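Local coordinates for glycosylation Associate Protein 3 (Streptococcus agalactiae serotype V, PDB 6OYC) that probably works with its partner proteins Gap1 and Gap2 in the glycosylation and accessory Sec-dependent secretion of surface proteins, perhaps with a carbohydrate-binding role, at residues S40-T45 / T120-N125; E159-L164 / Q187-L192; N165-E170 / N225-G230. All blocks are in the same frame, centred on the assembly; numbering follows the deposited sequence.

Interaction 1: residues S40-T45 / T120-N125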
ATOM      1  N   SER C  40     -12.340 -12.932  24.204  1.00 64.76           N
ATOM      2  CA  SER C  40     -12.135 -13.505  22.874  1.00 70.71           C
ATOM      3  C   SER C  40     -13.224 -12.936  21.973  1.00 65.76           C
ATOM      4  O   SER C  40     -14.379 -13.361  22.039  1.00 74.83           O
ATOM      5  CB  SER C  40     -12.157 -15.030  22.888  1.00 69.36           C
ATOM      6  OG  SER C  40     -11.362 -15.541  21.825  1.00 68.23           O
ATOM      7  N   THR C  41     -12.848 -11.969  21.155  1.00 60.14           N
ATOM      8  CA  THR C  41     -13.752 -11.336  20.213  1.00 56.90           C
ATOM      9  C   THR C  41     -13.228 -11.560  18.805  1.00 59.09           C
ATOM     10  O   THR C  41     -12.029 -11.388  18.542  1.00 54.63           O
ATOM     11  CB  THR C  41     -13.878  -9.837  20.482  1.00 59.90           C
ATOM     12  OG1 THR C  41     -14.016  -9.607  21.891  1.00 66.33           O
ATOM     13  CG2 THR C  41     -15.087  -9.253  19.727  1.00 57.97           C
ATOM     14  N   ASN C  42     -14.121 -11.961  17.911  1.00 56.50           N
ATOM     15  CA  ASN C  42     -13.818 -11.974  16.487  1.00 49.63           C
ATOM     16  C   ASN C  42     -13.990 -10.535  16.025  1.00 46.80           C
ATOM     17  O   ASN C  42     -15.112 -10.053  15.884  1.00 47.53           O
ATOM     18  CB  ASN C  42     -14.740 -12.939  15.751  1.00 47.53           C
ATOM     19  CG  ASN C  42     -14.281 -13.222  14.335  1.00 50.00           C
ATOM     20  OD1 ASN C  42     -13.827 -14.321  14.020  1.00 47.91           O
ATOM     21  ND2 ASN C  42     -14.402 -12.226  13.471  1.00 52.46           N
ATOM     22  N   LEU C  43     -12.870  -9.822  15.837  1.00 45.95           N
ATOM     23  CA  LEU C  43     -12.939  -8.394  15.535  1.00 39.92           C
ATOM     24  C   LEU C  43     -13.268  -8.136  14.079  1.00 41.85           C
ATOM     25  O   LEU C  43     -13.873  -7.105  13.759  1.00 38.25           O
ATOM     26  CB  LEU C  43     -11.616  -7.700  15.859  1.00 39.86           C
ATOM     27  CG  LEU C  43     -11.104  -7.780  17.292  1.00 48.10           C
ATOM     28  CD1 LEU C  43      -9.598  -7.587  17.301  1.00 48.82           C
ATOM     29  CD2 LEU C  43     -11.798  -6.738  18.181  1.00 48.51           C
ATOM     30  N   TYR C  44     -12.861  -9.045  13.193  1.00 37.52           N
ATOM     31  CA  TYR C  44     -13.047  -8.838  11.770  1.00 37.91           C
ATOM     32  C   TYR C  44     -12.742 -10.136  11.041  1.00 37.07           C
ATOM     33  O   TYR C  44     -11.823 -10.866  11.427  1.00 34.31           O
ATOM     34  CB  TYR C  44     -12.149  -7.699  11.253  1.00 36.57           C
ATOM     35  CG  TYR C  44     -12.536  -7.316   9.859  1.00 39.35           C
ATOM     36  CD1 TYR C  44     -13.684  -6.567   9.623  1.00 39.75           C
ATOM     37  CD2 TYR C  44     -11.800  -7.761   8.765  1.00 37.29           C
ATOM     38  CE1 TYR C  44     -14.074  -6.250   8.339  1.00 42.95           C
ATOM     39  CE2 TYR C  44     -12.175  -7.433   7.471  1.00 39.49           C
ATOM     40  CZ  TYR C  44     -13.313  -6.672   7.264  1.00 42.22           C
ATOM     41  OH  TYR C  44     -13.710  -6.357   5.987  1.00 45.69           O
ATOM     42  N   THR C  45     -13.497 -10.405   9.979  1.00 36.69           N
ATOM     43  CA  THR C  45     -13.293 -11.599   9.166  1.00 35.83           C
ATOM     44  C   THR C  45     -13.284 -11.228   7.688  1.00 34.13           C
ATOM     45  O   THR C  45     -14.219 -10.587   7.196  1.00 33.79           O
ATOM     46  CB  THR C  45     -14.372 -12.658   9.439  1.00 31.68           C
ATOM     47  OG1 THR C  45     -14.200 -13.172  10.763  1.00 35.79           O
ATOM     48  CG2 THR C  45     -14.242 -13.834   8.458  1.00 30.49           C
ATOM     49  N   THR C 120     -11.479 -18.313   5.258  1.00 27.44           N
ATOM     50  CA  THR C 120     -11.648 -17.014   5.884  1.00 29.13           C
ATOM     51  C   THR C 120     -10.416 -16.721   6.718  1.00 29.85           C
ATOM     52  O   THR C 120      -9.699 -17.628   7.133  1.00 31.24           O
ATOM     53  CB  THR C 120     -12.876 -16.961   6.803  1.00 28.22           C
ATOM     54  OG1 THR C 120     -12.664 -17.862   7.891  1.00 30.86           O
ATOM     55  CG2 THR C 120     -14.175 -17.332   6.054  1.00 24.67           C
ATOM     56  N   ILE C 121     -10.189 -15.445   6.999  1.00 32.64           N
ATOM     57  CA  ILE C 121      -9.146 -15.041   7.935  1.00 30.76           C
ATOM     58  C   ILE C 121      -9.780 -14.096   8.936  1.00 31.93           C
ATOM     59  O   ILE C 121     -10.482 -13.162   8.542  1.00 31.79           O
ATOM     60  CB  ILE C 121      -7.951 -14.378   7.224  1.00 27.98           C
ATOM     61  CG1 ILE C 121      -7.335 -15.348   6.208  1.00 30.07           C
ATOM     62  CG2 ILE C 121      -6.935 -13.962   8.235  1.00 28.26           C
ATOM     63  CD1 ILE C 121      -6.269 -14.724   5.296  1.00 28.87           C
ATOM     64  N   SER C 122      -9.551 -14.346  10.225  1.00 33.74           N
ATOM     65  CA  SER C 122     -10.178 -13.586  11.297  1.00 32.19           C
ATOM     66  C   SER C 122      -9.127 -12.996  12.220  1.00 36.10           C
ATOM     67  O   SER C 122      -8.206 -13.696  12.656  1.00 33.83           O
ATOM     68  CB  SER C 122     -11.135 -14.460  12.108  1.00 32.39           C
ATOM     69  OG  SER C 122     -12.275 -14.778  11.351  1.00 32.79           O
ATOM     70  N   LEU C 123      -9.267 -11.706  12.502  1.00 38.72           N
ATOM     71  CA  LEU C 123      -8.527 -11.051  13.569  1.00 40.08           C
ATOM     72  C   LEU C 123      -9.231 -11.346  14.884  1.00 43.28           C
ATOM     73  O   LEU C 123     -10.441 -11.121  15.009  1.00 42.88           O
ATOM     74  CB  LEU C 123      -8.489  -9.547  13.323  1.00 39.02           C
ATOM     75  CG  LEU C 123      -7.315  -8.671  13.726  1.00 46.17           C
ATOM     76  CD1 LEU C 123      -6.051  -9.130  13.006  1.00 42.02           C
ATOM     77  CD2 LEU C 123      -7.640  -7.200  13.380  1.00 40.76           C
ATOM     78  N   ILE C 124      -8.494 -11.865  15.860  1.00 44.86           N
ATOM     79  CA  ILE C 124      -9.090 -12.259  17.131  1.00 49.19           C
ATOM     80  C   ILE C 124      -8.376 -11.549  18.276  1.00 50.83           C
ATOM     81  O   ILE C 124      -7.146 -11.616  18.390  1.00 53.31           O
ATOM     82  CB  ILE C 124      -9.068 -13.783  17.314  1.00 51.40           C
ATOM     83  CG1 ILE C 124      -9.808 -14.442  16.151  1.00 48.49           C
ATOM     84  CG2 ILE C 124      -9.719 -14.154  18.627  1.00 54.31           C
ATOM     85  CD1 ILE C 124      -9.894 -15.932  16.242  1.00 43.56           C
ATOM     86  N   ASN C 125      -9.159 -10.864  19.112  1.00 58.34           N
ATOM     87  CA  ASN C 125      -8.659 -10.169  20.293  1.00 63.74           C
ATOM     88  C   ASN C 125      -8.672 -11.128  21.476  1.00 64.82           C
ATOM     89  O   ASN C 125      -9.718 -11.705  21.799  1.00 60.85           O
ATOM     90  CB  ASN C 125      -9.516  -8.937  20.602  1.00 60.76           C
ATOM     91  CG  ASN C 125      -8.961  -8.106  21.757  1.00 63.42           C
ATOM     92  OD1 ASN C 125      -7.749  -8.006  21.934  1.00 67.66           O
ATOM     93  ND2 ASN C 125      -9.849  -7.504  22.540  1.00 63.85           N
TER
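A beta bulge interrupts the antiparallel pairing of edge strand 41-47 with strand 118-125, where the two residues L43 and Y44 face the single residue L123. Before the bulge, T41 and N125 form a hydrogen-bonded pair: T41 N gives to N125 O at 3.2 Å and N125 N to T41 O at 3.0 Å. At the bulge, L43 N meets L123 O at 2.9 Å, tilted 20° from the carbonyl plane, and L123 N bonds back to Y44 O, also at 2.9 Å. The helical backbone of L43 accommodates the extra residue and turns its side chain toward the partner strand, where CD1 lies 3.6 Å from N125 CB, the two side chains crossing at a slant. The amide of N125 reaches elsewhere, its OD1 bonding to C128 N.

N42, T45, S122 and I124 share one face. CG of N42 is anti to its backbone N (chi1 -167°), and chi2 (110°) turns the amide: ND2 donates to T45 OG1 at 2.9 Å, while OD1 lies 3.1 Å from S122 OG. The hydroxyls of T45 and S122 are hydrogen-bonded at 2.6 Å between OG1 and OG, in a direction that is not fixed. L123 also touches F133 of strand 130-140. One amide thus binds T45 OG1 and keeps OD1 beside S122 OG, a small polar network that bridges the bulge, N42 on one side of it and the T45-S122 pair on the other, while Y44 and L123, on the other face, are buried against W9.

Interaction 2: residues E159-L164 / Q187-L192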
ATOM      1  N   GLU C 159      29.819  14.101  -8.538  1.00 84.21           N
ATOM      2  CA  GLU C 159      30.188  15.363  -9.163  1.00 86.66           C
ATOM      3  C   GLU C 159      30.252  15.201 -10.677  1.00 89.63           C
ATOM      4  O   GLU C 159      30.471  14.102 -11.201  1.00 87.17           O
ATOM      5  CB  GLU C 159      31.527  15.869  -8.623  1.00 90.01           C
ATOM      6  CG  GLU C 159      31.623  17.387  -8.527  1.00 89.83           C
ATOM      7  CD  GLU C 159      33.048  17.872  -8.314  1.00 98.16           C
ATOM      8  OE1 GLU C 159      33.402  18.948  -8.843  1.00 98.17           O
ATOM      9  OE2 GLU C 159      33.814  17.176  -7.615  1.00100.04           O
ATOM     10  N   HIS C 160      30.038  16.317 -11.378  1.00 89.15           N
ATOM     11  CA  HIS C 160      29.957  16.378 -12.837  1.00 89.16           C
ATOM     12  C   HIS C 160      28.733  15.646 -13.385  1.00 86.68           C
ATOM     13  O   HIS C 160      28.664  15.369 -14.588  1.00 86.91           O
ATOM     14  CB  HIS C 160      31.231  15.840 -13.511  1.00 95.61           C
ATOM     15  CG  HIS C 160      32.509  16.307 -12.877  1.00 97.65           C
ATOM     16  ND1 HIS C 160      32.683  17.588 -12.397  1.00 94.52           N
ATOM     17  CD2 HIS C 160      33.678  15.659 -12.650  1.00 97.80           C
ATOM     18  CE1 HIS C 160      33.901  17.708 -11.898  1.00 97.57           C
ATOM     19  NE2 HIS C 160      34.525  16.553 -12.039  1.00103.31           N
ATOM     20  N   GLN C 161      27.766  15.319 -12.525  1.00 84.69           N
ATOM     21  CA  GLN C 161      26.511  14.728 -12.967  1.00 75.47           C
ATOM     22  C   GLN C 161      25.554  15.828 -13.405  1.00 70.60           C
ATOM     23  O   GLN C 161      25.320  16.791 -12.666  1.00 69.47           O
ATOM     24  CB  GLN C 161      25.886  13.898 -11.847  1.00 71.67           C
ATOM     25  CG  GLN C 161      25.117  12.679 -12.325  1.00 71.64           C
ATOM     26  CD  GLN C 161      24.554  11.847 -11.184  1.00 67.55           C
ATOM     27  OE1 GLN C 161      25.255  11.532 -10.216  1.00 65.12           O
ATOM     28  NE2 GLN C 161      23.279  11.483 -11.296  1.00 61.90           N
ATOM     29  N   ASP C 162      25.002  15.690 -14.609  1.00 70.64           N
ATOM     30  CA  ASP C 162      24.082  16.689 -15.144  1.00 71.19           C
ATOM     31  C   ASP C 162      22.621  16.376 -14.842  1.00 66.01           C
ATOM     32  O   ASP C 162      21.825  17.301 -14.636  1.00 62.82           O
ATOM     33  CB  ASP C 162      24.279  16.825 -16.659  1.00 69.30           C
ATOM     34  CG  ASP C 162      23.970  15.532 -17.416  1.00 80.81           C
ATOM     35  OD1 ASP C 162      23.508  15.628 -18.576  1.00 83.74           O
ATOM     36  OD2 ASP C 162      24.186  14.425 -16.862  1.00 85.94           O
ATOM     37  N   VAL C 163      22.242  15.102 -14.807  1.00 67.72           N
ATOM     38  CA  VAL C 163      20.860  14.698 -14.590  1.00 63.58           C
ATOM     39  C   VAL C 163      20.811  13.760 -13.392  1.00 60.68           C
ATOM     40  O   VAL C 163      21.663  12.873 -13.243  1.00 58.13           O
ATOM     41  CB  VAL C 163      20.265  14.019 -15.845  1.00 63.11           C
ATOM     42  CG1 VAL C 163      18.777  13.772 -15.674  1.00 56.23           C
ATOM     43  CG2 VAL C 163      20.523  14.862 -17.083  1.00 65.30           C
ATOM     44  N   LEU C 164      19.831  13.976 -12.524  1.00 50.46           N
ATOM     45  CA  LEU C 164      19.430  12.986 -11.536  1.00 55.46           C
ATOM     46  C   LEU C 164      18.019  12.516 -11.873  1.00 51.76           C
ATOM     47  O   LEU C 164      17.082  13.326 -11.928  1.00 48.30           O
ATOM     48  CB  LEU C 164      19.485  13.547 -10.119  1.00 54.21           C
ATOM     49  CG  LEU C 164      18.976  12.535  -9.103  1.00 52.86           C
ATOM     50  CD1 LEU C 164      19.866  11.295  -9.084  1.00 54.27           C
ATOM     51  CD2 LEU C 164      18.867  13.171  -7.729  1.00 56.79           C
ATOM     52  N   GLN C 187      15.568   2.236 -19.608  1.00 85.75           N
ATOM     53  CA  GLN C 187      16.139   2.932 -20.745  1.00 83.57           C
ATOM     54  C   GLN C 187      16.935   4.143 -20.275  1.00 76.18           C
ATOM     55  O   GLN C 187      17.267   5.005 -21.099  1.00 69.72           O
ATOM     56  CB  GLN C 187      15.037   3.382 -21.736  1.00 85.19           C
ATOM     57  CG  GLN C 187      14.390   2.241 -22.535  1.00 85.81           C
ATOM     58  CD  GLN C 187      13.382   2.730 -23.572  1.00 88.63           C
ATOM     59  OE1 GLN C 187      12.212   2.335 -23.554  1.00 88.92           O
ATOM     60  NE2 GLN C 187      13.834   3.588 -24.482  1.00 90.35           N
ATOM     61  N   GLN C 188      17.250   4.234 -18.978  1.00 75.08           N
ATOM     62  CA  GLN C 188      17.992   5.359 -18.423  1.00 74.12           C
ATOM     63  C   GLN C 188      18.780   4.925 -17.194  1.00 67.27           C
ATOM     64  O   GLN C 188      18.649   3.804 -16.698  1.00 73.02           O
ATOM     65  CB  GLN C 188      17.070   6.516 -18.021  1.00 77.35           C
ATOM     66  CG  GLN C 188      16.374   7.226 -19.144  1.00 77.09           C
ATOM     67  CD  GLN C 188      14.986   7.635 -18.742  1.00 79.50           C
ATOM     68  OE1 GLN C 188      14.045   6.845 -18.840  1.00 79.28           O
ATOM     69  NE2 GLN C 188      14.847   8.871 -18.265  1.00 73.32           N
ATOM     70  N   LYS C 189      19.621   5.843 -16.730  1.00 69.48           N
ATOM     71  CA  LYS C 189      20.178   5.849 -15.385  1.00 74.53           C
ATOM     72  C   LYS C 189      19.120   6.343 -14.398  1.00 72.78           C
ATOM     73  O   LYS C 189      18.306   7.212 -14.728  1.00 72.66           O
ATOM     74  CB  LYS C 189      21.399   6.779 -15.351  1.00 73.16           C
ATOM     75  CG  LYS C 189      21.005   8.261 -15.426  1.00 77.21           C
ATOM     76  CD  LYS C 189      22.163   9.183 -15.744  1.00 82.91           C
ATOM     77  CE  LYS C 189      21.747  10.623 -15.522  1.00 79.59           C
ATOM     78  NZ  LYS C 189      22.615  11.274 -14.509  1.00 72.07           N
ATOM     79  N   VAL C 190      19.127   5.793 -13.179  1.00 68.57           N
ATOM     80  CA  VAL C 190      18.106   6.154 -12.199  1.00 58.45           C
ATOM     81  C   VAL C 190      18.581   5.816 -10.790  1.00 59.67           C
ATOM     82  O   VAL C 190      19.406   4.919 -10.589  1.00 61.06           O
ATOM     83  CB  VAL C 190      16.763   5.449 -12.515  1.00 60.60           C
ATOM     84  CG1 VAL C 190      16.725   4.050 -11.926  1.00 64.74           C
ATOM     85  CG2 VAL C 190      15.610   6.289 -12.034  1.00 58.26           C
ATOM     86  N   GLU C 191      18.040   6.539  -9.807  1.00 55.93           N
ATOM     87  CA  GLU C 191      18.181   6.234  -8.388  1.00 54.72           C
ATOM     88  C   GLU C 191      16.808   5.865  -7.828  1.00 53.87           C
ATOM     89  O   GLU C 191      15.857   6.649  -7.939  1.00 50.76           O
ATOM     90  CB  GLU C 191      18.754   7.429  -7.622  1.00 57.49           C
ATOM     91  CG  GLU C 191      20.216   7.736  -7.896  1.00 59.66           C
ATOM     92  CD  GLU C 191      21.143   6.780  -7.173  1.00 67.09           C
ATOM     93  OE1 GLU C 191      21.112   6.763  -5.917  1.00 65.32           O
ATOM     94  OE2 GLU C 191      21.883   6.036  -7.866  1.00 63.04           O
ATOM     95  N   LEU C 192      16.708   4.683  -7.223  1.00 49.48           N
ATOM     96  CA  LEU C 192      15.458   4.216  -6.640  1.00 51.43           C
ATOM     97  C   LEU C 192      15.326   4.671  -5.195  1.00 52.32           C
ATOM     98  O   LEU C 192      16.257   4.512  -4.398  1.00 52.69           O
ATOM     99  CB  LEU C 192      15.358   2.695  -6.703  1.00 49.87           C
ATOM    100  CG  LEU C 192      15.735   2.059  -8.031  1.00 52.52           C
ATOM    101  CD1 LEU C 192      15.568   0.551  -7.943  1.00 62.64           C
ATOM    102  CD2 LEU C 192      14.879   2.624  -9.119  1.00 49.43           C
TER
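K189 reaches across to V163 and Q161, its CB already directed toward segment 159-164. From CB the chain leaves with CG wedged between the backbone N and the carbonyl carbon (chi1 72°), then runs extended through CD, which stays about 4.5 Å from V163 O. CE packs 3.7 Å from V163 CB. The place of NZ, beyond a bend at chi4, is doubtful, because it is modelled too close to V163 O; approximately, it lies near the Q161 amide, which it approaches tip to tip, donor facing donor, and loosely toward the D162 carboxylate. Q161 NE2 in turn lies 2.9 Å from V163 O in a bond within its own segment, though V163 O is itself less surely placed, and Q161 OE1 is held by E158 N. A second, apolar touch lies further in: L164 CD1 rests 3.8 Å from E191 CG, the side chains crossing at about a right angle. E191 bends at chi2 beyond this point, and its OE1 accepts from T156 N. The long aliphatic arm and the leucine methyl thus join the entrances of strands 163-168 and 191-193, neighbouring parallel strands linked through helix 171-174 as a beta-alpha-beta unit.

Interaction 3: residues N165-E170 / N225-G230; sequences NLLLVE and NVIAYG
N165 and N225 turn CG the same way, anti to their own carbonyl carbons (chi1 -66° and -58°), and similar chi2 values leave the two amides side by side and nearly coplanar. N225 ND2 points at N165 OD1 from 3.0 Å, close to the C=O direction, while N165 ND2 is taken by K189 O. Y229 instead has CG between its backbone N and carbonyl carbon (chi1 62°), and the side chain ends beside V169 and E170. There Y229 OH receives E170 N at 3.2 Å and is also bonded to D173 OD2, so the phenol oxygen has two partners. Strands 163-168 and 223-227 are parallel neighbours inside a five-stranded alpha/beta sheet, each followed by a short connection to a helix, with E170 and G230 as the N-caps. Backbone bonds cross alternately: L166 N to N225 O (2.8 Å), L166 O to I227 N (2.8 Å) and L168 N to I227 O (2.9 Å). L168 and V226 face helix 231-243; both L168 methyls press on V226 CG1, with CD1 at 3.6 Å, and A236 and A237 of the helix close over L168 and V226. On the opposite face, the L167 and I227 side chains cross at about a right angle, with L167 CD1 3.8 Å from I227 CG2 and at the edge of the Y229 ring. Past the last backbone bond a water bridges the two segments, accepting from Y229 N and donating to L168 O and E170 OE1, the last at 2.6 Å. It sits over one ring face of Y229, toward the rim. The E170 carboxylate stands perpendicular to that ring, and OE1 also takes G233 N in the first turn of helix 231-243, whose positive end may favour a charged carboxylate.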
ATOM      1  N   ASN C 165      17.877  11.220 -12.118  1.00 51.89           N
ATOM      2  CA  ASN C 165      16.580  10.608 -12.382  1.00 52.51           C
ATOM      3  C   ASN C 165      16.180   9.819 -11.142  1.00 49.38           C
ATOM      4  O   ASN C 165      16.785   8.792 -10.826  1.00 50.98           O
ATOM      5  CB  ASN C 165      16.633   9.739 -13.632  1.00 50.48           C
ATOM      6  CG  ASN C 165      16.882  10.556 -14.888  1.00 54.98           C
ATOM      7  OD1 ASN C 165      16.224  11.576 -15.121  1.00 48.06           O
ATOM      8  ND2 ASN C 165      17.846  10.119 -15.696  1.00 57.87           N
ATOM      9  N   LEU C 166      15.190  10.330 -10.424  1.00 47.70           N
ATOM     10  CA  LEU C 166      14.718   9.745  -9.177  1.00 49.42           C
ATOM     11  C   LEU C 166      13.472   8.923  -9.480  1.00 45.00           C
ATOM     12  O   LEU C 166      12.445   9.475  -9.882  1.00 43.33           O
ATOM     13  CB  LEU C 166      14.407  10.847  -8.170  1.00 48.18           C
ATOM     14  CG  LEU C 166      14.997  10.706  -6.778  1.00 53.43           C
ATOM     15  CD1 LEU C 166      16.501  10.446  -6.875  1.00 55.62           C
ATOM     16  CD2 LEU C 166      14.712  11.961  -5.980  1.00 51.48           C
ATOM     17  N   LEU C 167      13.558   7.612  -9.302  1.00 45.05           N
ATOM     18  CA  LEU C 167      12.416   6.727  -9.516  1.00 46.80           C
ATOM     19  C   LEU C 167      11.753   6.441  -8.172  1.00 42.63           C
ATOM     20  O   LEU C 167      12.325   5.751  -7.319  1.00 40.20           O
ATOM     21  CB  LEU C 167      12.822   5.422 -10.194  1.00 43.48           C
ATOM     22  CG  LEU C 167      11.591   4.543 -10.414  1.00 45.54           C
ATOM     23  CD1 LEU C 167      10.624   5.263 -11.336  1.00 42.80           C
ATOM     24  CD2 LEU C 167      11.960   3.191 -10.989  1.00 46.55           C
ATOM     25  N   LEU C 168      10.544   6.961  -7.999  1.00 42.33           N
ATOM     26  CA  LEU C 168       9.768   6.742  -6.783  1.00 42.14           C
ATOM     27  C   LEU C 168       9.156   5.347  -6.859  1.00 42.59           C
ATOM     28  O   LEU C 168       8.306   5.083  -7.716  1.00 41.68           O
ATOM     29  CB  LEU C 168       8.700   7.824  -6.643  1.00 39.83           C
ATOM     30  CG  LEU C 168       8.967   9.082  -5.801  1.00 46.33           C
ATOM     31  CD1 LEU C 168      10.361   9.625  -6.023  1.00 46.39           C
ATOM     32  CD2 LEU C 168       7.923  10.172  -6.070  1.00 39.54           C
ATOM     33  N   VAL C 169       9.594   4.448  -5.985  1.00 41.12           N
ATOM     34  CA  VAL C 169       9.187   3.049  -6.023  1.00 40.90           C
ATOM     35  C   VAL C 169       8.088   2.850  -4.981  1.00 44.74           C
ATOM     36  O   VAL C 169       8.271   3.193  -3.805  1.00 46.28           O
ATOM     37  CB  VAL C 169      10.384   2.116  -5.762  1.00 44.30           C
ATOM     38  CG1 VAL C 169       9.936   0.671  -5.695  1.00 44.53           C
ATOM     39  CG2 VAL C 169      11.460   2.307  -6.834  1.00 42.73           C
ATOM     40  N   GLU C 170       6.933   2.328  -5.413  1.00 42.09           N
ATOM     41  CA  GLU C 170       5.841   2.048  -4.490  1.00 44.38           C
ATOM     42  C   GLU C 170       6.345   1.146  -3.371  1.00 48.84           C
ATOM     43  O   GLU C 170       7.129   0.222  -3.608  1.00 48.97           O
ATOM     44  CB  GLU C 170       4.659   1.382  -5.214  1.00 42.51           C
ATOM     45  CG  GLU C 170       4.039   2.172  -6.370  1.00 36.77           C
ATOM     46  CD  GLU C 170       3.422   3.505  -5.939  1.00 40.57           C
ATOM     47  OE1 GLU C 170       3.450   4.459  -6.744  1.00 38.45           O
ATOM     48  OE2 GLU C 170       2.908   3.609  -4.799  1.00 41.81           O
ATOM     49  N   ASN C 225      14.796  14.928 -12.291  1.00 48.25           N
ATOM     50  CA  ASN C 225      13.507  14.426 -12.733  1.00 46.69           C
ATOM     51  C   ASN C 225      13.005  13.417 -11.708  1.00 46.55           C
ATOM     52  O   ASN C 225      13.757  12.532 -11.276  1.00 46.38           O
ATOM     53  CB  ASN C 225      13.607  13.783 -14.112  1.00 44.74           C
ATOM     54  CG  ASN C 225      14.141  14.732 -15.154  1.00 47.35           C
ATOM     55  OD1 ASN C 225      13.497  15.722 -15.495  1.00 49.59           O
ATOM     56  ND2 ASN C 225      15.319  14.423 -15.685  1.00 49.01           N
ATOM     57  N   VAL C 226      11.754  13.566 -11.296  1.00 44.12           N
ATOM     58  CA  VAL C 226      11.118  12.631 -10.377  1.00 41.23           C
ATOM     59  C   VAL C 226      10.084  11.851 -11.181  1.00 40.47           C
ATOM     60  O   VAL C 226       9.107  12.428 -11.677  1.00 37.60           O
ATOM     61  CB  VAL C 226      10.499  13.354  -9.175  1.00 41.74           C
ATOM     62  CG1 VAL C 226       9.819  12.364  -8.259  1.00 40.06           C
ATOM     63  CG2 VAL C 226      11.588  14.119  -8.414  1.00 41.40           C
ATOM     64  N   ILE C 227      10.342  10.547 -11.353  1.00 41.07           N
ATOM     65  CA  ILE C 227       9.525   9.633 -12.149  1.00 38.46           C
ATOM     66  C   ILE C 227       8.727   8.722 -11.223  1.00 42.85           C
ATOM     67  O   ILE C 227       9.270   8.176 -10.251  1.00 41.48           O
ATOM     68  CB  ILE C 227      10.398   8.781 -13.087  1.00 44.48           C
ATOM     69  CG1 ILE C 227      11.266   9.669 -13.980  1.00 48.01           C
ATOM     70  CG2 ILE C 227       9.544   7.822 -13.912  1.00 41.15           C
ATOM     71  CD1 ILE C 227      12.724   9.288 -13.935  1.00 45.38           C
ATOM     72  N   ALA C 228       7.447   8.523 -11.549  1.00 44.67           N
ATOM     73  CA  ALA C 228       6.604   7.576 -10.827  1.00 40.87           C
ATOM     74  C   ALA C 228       5.698   6.824 -11.796  1.00 40.57           C
ATOM     75  O   ALA C 228       5.480   7.247 -12.933  1.00 40.17           O
ATOM     76  CB  ALA C 228       5.764   8.280  -9.769  1.00 41.18           C
ATOM     77  N   TYR C 229       5.161   5.696 -11.315  1.00 41.29           N
ATOM     78  CA  TYR C 229       4.318   4.800 -12.104  1.00 37.85           C
ATOM     79  C   TYR C 229       3.061   4.305 -11.386  1.00 40.68           C
ATOM     80  O   TYR C 229       2.232   3.653 -12.031  1.00 40.31           O
ATOM     81  CB  TYR C 229       5.125   3.570 -12.541  1.00 37.60           C
ATOM     82  CG  TYR C 229       5.613   2.778 -11.365  1.00 40.77           C
ATOM     83  CD1 TYR C 229       6.823   3.093 -10.746  1.00 40.51           C
ATOM     84  CD2 TYR C 229       4.855   1.731 -10.843  1.00 38.19           C
ATOM     85  CE1 TYR C 229       7.269   2.379  -9.660  1.00 39.88           C
ATOM     86  CE2 TYR C 229       5.294   1.016  -9.751  1.00 39.62           C
ATOM     87  CZ  TYR C 229       6.503   1.341  -9.164  1.00 42.14           C
ATOM     88  OH  TYR C 229       6.944   0.631  -8.067  1.00 42.25           O
ATOM     89  N   GLY C 230       2.918   4.544 -10.075  1.00 39.85           N
ATOM     90  CA  GLY C 230       1.769   4.088  -9.321  1.00 36.81           C
ATOM     91  C   GLY C 230       1.163   5.239  -8.538  1.00 37.35           C
ATOM     92  O   GLY C 230       1.668   6.361  -8.564  1.00 36.96           O
TER
HETATM   93  O   HOH W   1       5.376   5.246  -8.330  1.00 37.68           O

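Interaction 1 closes before the other two open, and it lies apart from them: its centre is 48 Å from that of interaction 2 and 37 Å from that of interaction 3, on the opposite side of the chain's centre. It belongs to the all-beta part, which matches the accessory Sec secretory family, whereas 2 and 3 share the parallel sheet of the later alpha/beta part. Their centres are 13 Å apart and their segments alternate along the chain. Strand 163-168 serves both, flanked by 191-193 and 223-227, and E191 N probably bonds to N165 O. The chain thus joins two differently built regions, one with antiparallel, one with parallel pairing.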